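Local coordinates for glutamate--LysW ligase ArgX (Sulfolobus tokodaii, PDB 3VPB), which catalyses the ATP-dependent joining of the amino group of glutamate to the gamma-carboxyl group of the C-terminal glutamate of the carrier protein LysW in arginine biosynthesis, at the interface of chains A and B. Residues are numbered along the deposited sequence; one frame, centred on the assembly and turned at random. Chains: chain A/B, Putative acetylornithine deacetylase.

The interface of chains A and B. Residues chain A 86, 88, 108, 129-130, 160, 163; chain B 58, 62.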
loop_
_atom_site.group_PDB
_atom_site.type_symbol
_atom_site.label_atom_id
_atom_site.label_comp_id
_atom_site.label_asym_id
_atom_site.label_seq_id
_atom_site.Cartn_x
_atom_site.Cartn_y
_atom_site.Cartn_z
ATOM N N ASP A 86 -6.469 -4.616 -19.012
ATOM C CA ASP A 86 -6.139 -5.784 -18.234
ATOM C C ASP A 86 -5.613 -6.888 -19.127
ATOM O O ASP A 86 -6.353 -7.440 -19.972
ATOM C CB ASP A 86 -7.358 -6.251 -17.460
ATOM C CG ASP A 86 -7.002 -7.281 -16.432
ATOM O OD1 ASP A 86 -7.117 -6.968 -15.232
ATOM O OD2 ASP A 86 -6.567 -8.392 -16.826
ATOM N N ILE A 88 -4.743 -10.012 -18.682
ATOM C CA ILE A 88 -5.330 -11.348 -18.580
ATOM C C ILE A 88 -6.638 -11.389 -19.372
ATOM O O ILE A 88 -6.897 -12.344 -20.115
ATOM C CB ILE A 88 -5.519 -11.784 -17.106
ATOM C CG1 ILE A 88 -4.139 -12.025 -16.467
ATOM C CG2 ILE A 88 -6.406 -13.075 -17.019
ATOM C CD1 ILE A 88 -4.177 -12.183 -14.956
ATOM N N LEU A 108 -2.015 -16.976 -9.160
ATOM C CA LEU A 108 -2.750 -15.983 -8.363
ATOM C C LEU A 108 -2.350 -15.992 -6.891
ATOM O O LEU A 108 -3.122 -15.543 -6.015
ATOM C CB LEU A 108 -4.269 -16.146 -8.531
ATOM C CG LEU A 108 -4.706 -16.127 -10.007
ATOM C CD1 LEU A 108 -6.126 -16.676 -10.196
ATOM C CD2 LEU A 108 -4.613 -14.728 -10.637
ATOM N N PRO A 129 -1.179 -8.080 -14.554
ATOM C CA PRO A 129 -2.149 -7.773 -15.605
ATOM C C PRO A 129 -2.422 -6.284 -15.812
ATOM O O PRO A 129 -2.985 -5.915 -16.850
ATOM C CB PRO A 129 -3.434 -8.479 -15.121
ATOM C CG PRO A 129 -3.279 -8.571 -13.646
ATOM C CD PRO A 129 -1.803 -8.783 -13.415
ATOM N N ILE A 130 -2.087 -5.471 -14.815
ATOM C CA ILE A 130 -2.277 -4.024 -14.866
ATOM C C ILE A 130 -0.920 -3.360 -14.830
ATOM O O ILE A 130 0.017 -3.828 -14.160
ATOM C CB ILE A 130 -3.198 -3.523 -13.708
ATOM C CG1 ILE A 130 -4.586 -4.137 -13.870
ATOM C CG2 ILE A 130 -3.350 -1.995 -13.702
ATOM C CD1 ILE A 130 -5.426 -4.107 -12.623
ATOM N N ALA A 160 -4.500 -6.734 -7.674
ATOM C CA ALA A 160 -4.339 -7.142 -9.076
ATOM C C ALA A 160 -2.848 -7.263 -9.445
ATOM O O ALA A 160 -2.474 -8.055 -10.310
ATOM C CB ALA A 160 -5.078 -6.173 -10.020
ATOM N N ALA A 163 -1.379 -10.812 -9.105
ATOM C CA ALA A 163 -1.654 -11.798 -10.153
ATOM C C ALA A 163 -0.460 -11.831 -11.101
ATOM O O ALA A 163 0.009 -10.789 -11.547
ATOM C CB ALA A 163 -2.884 -11.423 -10.910
ATOM N N TYR B 58 -10.395 -10.360 -7.629
ATOM C CA TYR B 58 -9.418 -10.491 -8.729
ATOM C C TYR B 58 -9.162 -11.952 -9.103
ATOM O O TYR B 58 -9.070 -12.281 -10.293
ATOM C CB TYR B 58 -8.115 -9.759 -8.426
ATOM C CG TYR B 58 -8.273 -8.245 -8.387
ATOM C CD1 TYR B 58 -8.754 -7.536 -9.488
ATOM C CD2 TYR B 58 -7.917 -7.527 -7.254
ATOM C CE1 TYR B 58 -8.904 -6.136 -9.433
ATOM C CE2 TYR B 58 -8.055 -6.143 -7.197
ATOM C CZ TYR B 58 -8.533 -5.458 -8.287
ATOM O OH TYR B 58 -8.657 -4.085 -8.202
ATOM N N TYR B 62 -9.962 -13.417 -12.769
ATOM C CA TYR B 62 -8.906 -13.973 -13.602
ATOM C C TYR B 62 -9.054 -15.472 -13.820
ATOM O O TYR B 62 -8.764 -15.943 -14.932
ATOM C CB TYR B 62 -7.510 -13.629 -13.052
ATOM C CG TYR B 62 -7.219 -12.146 -13.054
ATOM C CD1 TYR B 62 -6.524 -11.550 -12.007
ATOM C CD2 TYR B 62 -7.674 -11.322 -14.080
ATOM C CE1 TYR B 62 -6.283 -10.175 -12.027
ATOM C CE2 TYR B 62 -7.425 -9.962 -14.107
ATOM C CZ TYR B 62 -6.721 -9.397 -13.054
ATOM O OH TYR B 62 -6.465 -8.049 -13.058
#
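B:Tyr62 reaches from its helix into a socket of chain A and gives its phenol hydroxyl to the carboxylate of A:Asp86, OH to OD1 at 2.5 Å, a short hydrogen bond. The two side chains approach from opposite directions: OD1 lies at the edge of the ring, in its plane, and accepts through its syn lone pair, while the carboxylate is turned 42° from the ring. A short acid probably suits the far end of the socket, since CG anti to the backbone N (chi1 -168°) points the carboxylate at the phenol.

Carbon lines one side of the ring. A:Ile88 crosses it at about a right angle and sets CD1 over the face, offset toward the rim, 3.7 Å from the centroid; CG2 of the same branched residue touches CD2 of the ring at 3.6 Å, so both arms of the isoleucine are used. A:Ala163, small enough to let the ring in, lies toward the rim, its CB 3.8 Å from CE1. Near the hydroxyl the puckered pyrrolidine ring of A:Pro129 brings CG to 3.6 Å from CZ, and at the root A:Leu108 meets CB through CD2. Replacing B:Tyr62 by an alanine takes away ring and hydroxyl together, which is likely to open a gap beside A:Ile88 CD1 and A:Ala163 CB and leave the carboxylate of A:Asp86 without its phenol partner.

One turn earlier, B:Tyr58 lays its ring against A:Ala160, whose CB stands over the centre of the face, 3.8 Å from the centroid. The same CB lies 3.8 Å from B:Tyr62 OH; a side chain no larger than a methyl probably suits a place that touches both tyrosines.

Both tyrosines belong to helix 57-69 of chain B, in the preATP-grasp region, whereas the socket gathers the start of helix 87-96, loop residues and the 3-10 helix 159-162 of chain A. Two-fold symmetry repeats the contact with the chains exchanged, in keeping with the protein's homotetramer.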